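Uncharacterized conserved protein (Idiomarina loihiensis, PDB 2QSD) is of unknown function and belongs to the DUF1543 family, whose domain is recognised twice along its chain. Local coordinates at residues N8-V13 with V61-V66; I71-E76 with H155-E160. One frame throughout, in Å; residues are numbered along the deposited sequence.

How the contacts relate
Both contacts pair antiparallel strands, and the 61-66 segment joins them. Contact 1 holds strand 9-17 against strand 56-62 in a five-stranded sheet; the chain then passes into strand 65-66, at the edge of the four-stranded sheet in which contact 2 pairs 69-74 with 155-161. The contact centres lie about 12 Å apart. Contact 1 is the more buried, about 7 Å from the chain centre against about 14 Å for contact 2. A probable backbone hydrogen bond, His64 O to Ile71 N at 2.9 Å, ties them, and Leu73 CD1 packs 3.6 Å from Asn8 O. Along the chain both segments of contact 1 precede those of contact 2. With the function unknown, neither contact can be tied to an active site.

Contact 1: residues N8-V13 with V61-V66; sequences NKLFLV and VHLHHV
Two antiparallel strands of the five-stranded sheet meet here, strand 9-17 running beside the last residues of strand 56-62. Val61 and Leu12 form a hydrogen-bonded pair: Leu12 N donates to Val61 O and Val61 N to Leu12 O, both at 2.9 Å. Their branched side chains lie side by side on one face, suiting a buried layer. Val61 CG1 takes the crowded position between N and the carbonyl carbon (chi1 54°) and packs 3.7 Å from Leu12 CG. His62 faces Phe11 as a non-hydrogen-bonded pair on the other side of the sheet, its CB against Phe11 CE2 and the two rings oblique, their planes at 49°. With CG anti to the backbone N (chi1 169°), the imidazole stands crosswise to the Lys9 chain. Lys9 CG lies over one face in a CH-pi contact, 3.5 Å from His62 NE2, while His64 CD2 lies over the opposite face toward the rim. The flat ring gives the aliphatic part of Lys9 a face to lie on while the amine leads away. An alanine at His62 would remove the ring between Lys9 and His64 and its weak bond to a water, and would probably leave the Lys9 methylenes less firmly placed. Leu63 N donates to Leu10 O at 2.8 Å, nearly along the carbonyl axis; the return link runs through that water, which accepts from Leu10 N and donates to Leu63 O, both at 2.7 Å. Next, His64 ND1 and His65 ND1 are hydrogen-bonded at 2.9 Å, and His65 NE2 bonds Asp162 OD2.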
loop_
_atom_site.group_PDB
_atom_site.type_symbol
_atom_site.label_atom_id
_atom_site.label_comp_id
_atom_site.label_asym_id
_atom_site.label_seq_id
_atom_site.Cartn_x
_atom_site.Cartn_y
_atom_site.Cartn_z
ATOM N N ASN A 8 28.897 -8.844 0.496
ATOM C CA ASN A 8 27.645 -8.126 0.364
ATOM C C ASN A 8 26.485 -9.019 -0.053
ATOM O O ASN A 8 26.650 -9.951 -0.839
ATOM C CB ASN A 8 27.804 -6.977 -0.623
ATOM C CG ASN A 8 28.590 -5.814 -0.046
ATOM O OD1 ASN A 8 29.451 -5.247 -0.713
ATOM N ND2 ASN A 8 28.292 -5.451 1.196
ATOM N N LYS A 9 25.308 -8.717 0.482
ATOM C CA LYS A 9 24.103 -9.443 0.146
ATOM C C LYS A 9 23.088 -8.492 -0.488
ATOM O O LYS A 9 22.996 -7.325 -0.105
ATOM C CB LYS A 9 23.511 -10.068 1.407
ATOM C CG LYS A 9 24.345 -11.186 2.031
ATOM C CD LYS A 9 23.794 -11.559 3.410
ATOM C CE LYS A 9 24.519 -12.741 4.025
ATOM N NZ LYS A 9 25.938 -12.420 4.361
ATOM N N LEU A 10 22.343 -8.990 -1.468
ATOM C CA LEU A 10 21.209 -8.258 -2.011
ATOM C C LEU A 10 19.949 -8.641 -1.239
ATOM O O LEU A 10 19.559 -9.813 -1.195
ATOM C CB LEU A 10 21.027 -8.545 -3.509
ATOM C CG LEU A 10 19.835 -7.859 -4.193
ATOM C CD1 LEU A 10 20.003 -6.339 -4.236
ATOM C CD2 LEU A 10 19.611 -8.403 -5.592
ATOM N N PHE A 11 19.325 -7.644 -0.626
ATOM C CA PHE A 11 18.086 -7.842 0.099
ATOM C C PHE A 11 16.931 -7.158 -0.610
ATOM O O PHE A 11 17.062 -6.034 -1.108
ATOM C CB PHE A 11 18.185 -7.264 1.502
ATOM C CG PHE A 11 19.194 -7.940 2.388
ATOM C CD1 PHE A 11 20.435 -7.348 2.619
ATOM C CD2 PHE A 11 18.888 -9.137 3.034
ATOM C CE1 PHE A 11 21.362 -7.942 3.472
ATOM C CE2 PHE A 11 19.810 -9.745 3.882
ATOM C CZ PHE A 11 21.050 -9.145 4.101
ATOM N N LEU A 12 15.800 -7.846 -0.652
ATOM C CA LEU A 12 14.545 -7.236 -1.046
ATOM C C LEU A 12 13.723 -7.053 0.226
ATOM O O LEU A 12 13.394 -8.023 0.897
ATOM C CB LEU A 12 13.876 -8.086 -2.137
ATOM C CG LEU A 12 12.445 -8.599 -2.380
ATOM C CD1 LEU A 12 11.304 -7.833 -1.752
ATOM C CD2 LEU A 12 12.225 -8.719 -3.883
ATOM N N VAL A 13 13.427 -5.800 0.566
ATOM C CA VAL A 13 12.764 -5.469 1.827
ATOM C C VAL A 13 11.390 -4.844 1.603
ATOM O O VAL A 13 11.195 -4.037 0.694
ATOM C CB VAL A 13 13.631 -4.540 2.734
ATOM C CG1 VAL A 13 14.939 -5.201 3.106
ATOM C CG2 VAL A 13 13.928 -3.226 2.067
ATOM N N VAL A 61 13.777 -10.639 2.164
ATOM C CA VAL A 61 14.445 -11.850 1.710
ATOM C C VAL A 61 15.825 -11.511 1.164
ATOM O O VAL A 61 16.001 -10.517 0.461
ATOM C CB VAL A 61 13.579 -12.641 0.683
ATOM C CG1 VAL A 61 13.136 -11.754 -0.492
ATOM C CG2 VAL A 61 14.296 -13.904 0.199
ATOM N N HIS A 62 16.812 -12.316 1.545
ATOM C CA HIS A 62 18.133 -12.287 0.932
ATOM C C HIS A 62 17.986 -12.979 -0.408
ATOM O O HIS A 62 17.681 -14.172 -0.464
ATOM C CB HIS A 62 19.145 -13.008 1.836
ATOM C CG HIS A 62 20.473 -13.280 1.194
ATOM N ND1 HIS A 62 21.249 -14.367 1.537
ATOM C CD2 HIS A 62 21.167 -12.611 0.241
ATOM C CE1 HIS A 62 22.361 -14.355 0.826
ATOM N NE2 HIS A 62 22.333 -13.303 0.028
ATOM N N LEU A 63 18.186 -12.218 -1.479
ATOM C CA LEU A 63 18.009 -12.713 -2.844
ATOM C C LEU A 63 19.359 -13.128 -3.423
ATOM O O LEU A 63 20.217 -12.274 -3.646
ATOM C CB LEU A 63 17.418 -11.599 -3.710
ATOM C CG LEU A 63 16.093 -11.760 -4.453
ATOM C CD1 LEU A 63 16.084 -10.814 -5.645
ATOM C CD2 LEU A 63 15.799 -13.192 -4.896
ATOM N N HIS A 64 19.555 -14.425 -3.663
ATOM C CA HIS A 64 20.835 -14.921 -4.200
ATOM C C HIS A 64 20.716 -15.649 -5.538
ATOM O O HIS A 64 21.696 -15.744 -6.292
ATOM C CB HIS A 64 21.586 -15.787 -3.180
ATOM C CG HIS A 64 20.740 -16.833 -2.521
ATOM N ND1 HIS A 64 20.328 -17.978 -3.168
ATOM C CD2 HIS A 64 20.240 -16.912 -1.265
ATOM C CE1 HIS A 64 19.599 -18.711 -2.345
ATOM N NE2 HIS A 64 19.528 -18.084 -1.184
ATOM N N HIS A 65 19.520 -16.150 -5.837
ATOM C CA HIS A 65 19.269 -16.851 -7.089
ATOM C C HIS A 65 17.905 -16.504 -7.649
ATOM O O HIS A 65 16.928 -16.443 -6.899
ATOM C CB HIS A 65 19.365 -18.363 -6.890
ATOM C CG HIS A 65 20.768 -18.876 -6.844
ATOM N ND1 HIS A 65 21.483 -18.986 -5.672
ATOM C CD2 HIS A 65 21.589 -19.309 -7.827
ATOM C CE1 HIS A 65 22.687 -19.462 -5.935
ATOM N NE2 HIS A 65 22.775 -19.670 -7.236
ATOM N N VAL A 66 17.856 -16.255 -8.962
ATOM C CA VAL A 66 16.607 -16.029 -9.703
ATOM C C VAL A 66 16.660 -16.781 -11.046
ATOM O O VAL A 66 17.579 -16.566 -11.843
ATOM C CB VAL A 66 16.330 -14.510 -9.980
ATOM C CG1 VAL A 66 15.052 -14.332 -10.807
ATOM C CG2 VAL A 66 16.208 -13.714 -8.697
HETATM O O HOH W 1 22.553 -11.437 -2.695
#

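Contact 2: residues I71-E76 with H155-E160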
loop_
_atom_site.group_PDB
_atom_site.type_symbol
_atom_site.label_atom_id
_atom_site.label_comp_id
_atom_site.label_asym_id
_atom_site.label_seq_id
_atom_site.Cartn_x
_atom_site.Cartn_y
_atom_site.Cartn_z
ATOM N N ILE A 71 23.315 -14.374 -8.288
ATOM C CA ILE A 71 23.491 -12.931 -8.244
ATOM C C ILE A 71 24.852 -12.594 -7.656
ATOM O O ILE A 71 25.191 -13.042 -6.558
ATOM C CB ILE A 71 22.356 -12.257 -7.432
ATOM C CG1 ILE A 71 21.006 -12.524 -8.103
ATOM C CG2 ILE A 71 22.600 -10.757 -7.290
ATOM C CD1 ILE A 71 19.820 -12.341 -7.201
ATOM N N HIS A 72 25.636 -11.823 -8.404
ATOM C CA HIS A 72 26.930 -11.342 -7.926
ATOM C C HIS A 72 26.883 -9.839 -7.749
ATOM O O HIS A 72 26.216 -9.142 -8.518
ATOM C CB HIS A 72 28.045 -11.705 -8.902
ATOM C CG HIS A 72 28.310 -13.171 -8.994
ATOM N ND1 HIS A 72 29.073 -13.845 -8.065
ATOM C CD2 HIS A 72 27.915 -14.094 -9.902
ATOM C CE1 HIS A 72 29.133 -15.122 -8.397
ATOM N NE2 HIS A 72 28.439 -15.299 -9.508
ATOM N N LEU A 73 27.588 -9.349 -6.736
ATOM C CA LEU A 73 27.652 -7.918 -6.457
ATOM C C LEU A 73 29.092 -7.430 -6.508
ATOM O O LEU A 73 29.962 -7.960 -5.808
ATOM C CB LEU A 73 27.025 -7.599 -5.095
ATOM C CG LEU A 73 25.569 -8.024 -4.888
ATOM C CD1 LEU A 73 25.190 -7.926 -3.417
ATOM C CD2 LEU A 73 24.610 -7.222 -5.766
ATOM N N THR A 74 29.336 -6.424 -7.344
ATOM C CA THR A 74 30.679 -5.873 -7.543
ATOM C C THR A 74 30.685 -4.344 -7.516
ATOM O O THR A 74 29.679 -3.700 -7.836
ATOM C CB THR A 74 31.308 -6.353 -8.879
ATOM O OG1 THR A 74 30.322 -6.319 -9.920
ATOM C CG2 THR A 74 31.861 -7.775 -8.749
ATOM N N SER A 75 31.829 -3.777 -7.134
ATOM C CA SER A 75 32.025 -2.326 -7.137
ATOM C C SER A 75 32.187 -1.768 -8.550
ATOM O O SER A 75 31.768 -0.643 -8.824
ATOM C CB SER A 75 33.235 -1.940 -6.285
ATOM O OG SER A 75 32.965 -2.123 -4.908
ATOM N N GLU A 76 32.785 -2.560 -9.438
ATOM C CA GLU A 76 33.078 -2.113 -10.800
ATOM C C GLU A 76 32.359 -2.940 -11.864
ATOM O O GLU A 76 32.161 -4.144 -11.697
ATOM C CB GLU A 76 34.590 -2.126 -11.050
ATOM C CG GLU A 76 35.357 -1.079 -10.243
ATOM C CD GLU A 76 36.865 -1.228 -10.354
ATOM O OE1 GLU A 76 37.382 -1.325 -11.489
ATOM O OE2 GLU A 76 37.538 -1.234 -9.300
ATOM N N HIS A 155 26.544 -0.742 -5.969
ATOM C CA HIS A 155 26.992 -2.075 -6.332
ATOM C C HIS A 155 26.285 -2.527 -7.595
ATOM O O HIS A 155 25.068 -2.369 -7.728
ATOM C CB HIS A 155 26.739 -3.068 -5.201
ATOM C CG HIS A 155 27.646 -2.891 -4.026
ATOM N ND1 HIS A 155 27.341 -2.062 -2.968
ATOM C CD2 HIS A 155 28.846 -3.446 -3.736
ATOM C CE1 HIS A 155 28.315 -2.112 -2.078
ATOM N NE2 HIS A 155 29.241 -2.945 -2.520
ATOM N N TYR A 156 27.060 -3.073 -8.525
ATOM C CA TYR A 156 26.513 -3.580 -9.776
ATOM C C TYR A 156 26.049 -5.025 -9.627
ATOM O O TYR A 156 26.697 -5.831 -8.960
ATOM C CB TYR A 156 27.533 -3.442 -10.909
ATOM C CG TYR A 156 27.787 -2.008 -11.325
ATOM C CD1 TYR A 156 26.975 -1.386 -12.274
ATOM C CD2 TYR A 156 28.835 -1.271 -10.767
ATOM C CE1 TYR A 156 27.199 -0.068 -12.659
ATOM C CE2 TYR A 156 29.069 0.050 -11.145
ATOM C CZ TYR A 156 28.245 0.643 -12.093
ATOM O OH TYR A 156 28.465 1.945 -12.479
ATOM N N VAL A 157 24.911 -5.334 -10.238
ATOM C CA VAL A 157 24.343 -6.676 -10.206
ATOM C C VAL A 157 24.703 -7.413 -11.493
ATOM O O VAL A 157 24.322 -6.989 -12.590
ATOM C CB VAL A 157 22.804 -6.630 -10.047
ATOM C CG1 VAL A 157 22.199 -8.031 -10.137
ATOM C CG2 VAL A 157 22.425 -5.966 -8.733
ATOM N N THR A 158 25.457 -8.501 -11.355
ATOM C CA THR A 158 25.763 -9.368 -12.491
ATOM C C THR A 158 25.239 -10.773 -12.235
ATOM O O THR A 158 25.173 -11.219 -11.094
ATOM C CB THR A 158 27.274 -9.407 -12.827
ATOM O OG1 THR A 158 28.026 -9.762 -11.663
ATOM C CG2 THR A 158 27.750 -8.051 -13.344
ATOM N N LEU A 159 24.870 -11.463 -13.311
ATOM C CA LEU A 159 24.241 -12.773 -13.219
ATOM C C LEU A 159 25.107 -13.884 -13.803
ATOM O O LEU A 159 25.804 -13.675 -14.793
ATOM C CB LEU A 159 22.867 -12.745 -13.899
ATOM C CG LEU A 159 21.889 -11.697 -13.355
ATOM C CD1 LEU A 159 20.656 -11.618 -14.214
ATOM C CD2 LEU A 159 21.507 -11.977 -11.900
ATOM N N GLU A 160 25.053 -15.057 -13.172
ATOM C CA GLU A 160 25.777 -16.248 -13.617
ATOM C C GLU A 160 24.868 -17.474 -13.516
ATOM O O GLU A 160 24.413 -17.819 -12.428
ATOM C CB GLU A 160 27.026 -16.452 -12.756
ATOM C CG GLU A 160 27.838 -17.699 -13.096
ATOM C CD GLU A 160 28.555 -18.301 -11.892
ATOM O OE1 GLU A 160 29.235 -19.336 -12.059
ATOM O OE2 GLU A 160 28.435 -17.754 -10.776
#
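His72 and Glu160 cross obliquely above an antiparallel strand pair, joined by a His-carboxylate hydrogen bond. His72 NE2 donates to Glu160 OE2 at 2.8 Å, almost straight (169°), with the oxygen in the ring plane and offering its anti lone pair; ring and carboxylate planes differ by 30°. Glu160 starts toward the neighbouring strand; CG anti to the backbone N (chi1 178°) and a bend at chi2 bring OE2 to the ring. The carboxylate would probably favour a protonated imidazole. On the same face Thr158 OG1 sits 3.4 Å from His72 CB, and Tyr156 lies crosswise to Thr74, its CD2 edge 3.6 Å from Ser75 O. Polar and amphipathic residues suit this partly exposed surface. Beneath them His72 and Thr158 exchange backbone bonds, as do Thr74 and Tyr156. The other face is largely aliphatic, its side chains lying alongside one another: Leu73 CD2 meets Val157 CG2 at 3.9 Å, Ile71 CG2 meets Val157 CG1 at 4.0 Å, and Ile71 CG1 meets Leu159 CD2 at 3.9 Å. Val157 and Leu159 pack on Leu86 of strand 85-90, and Leu73 on Val33 of strand 26-34, while strands 65-66 and 151-152 flank the pair at the outer edges of its four-stranded sheet.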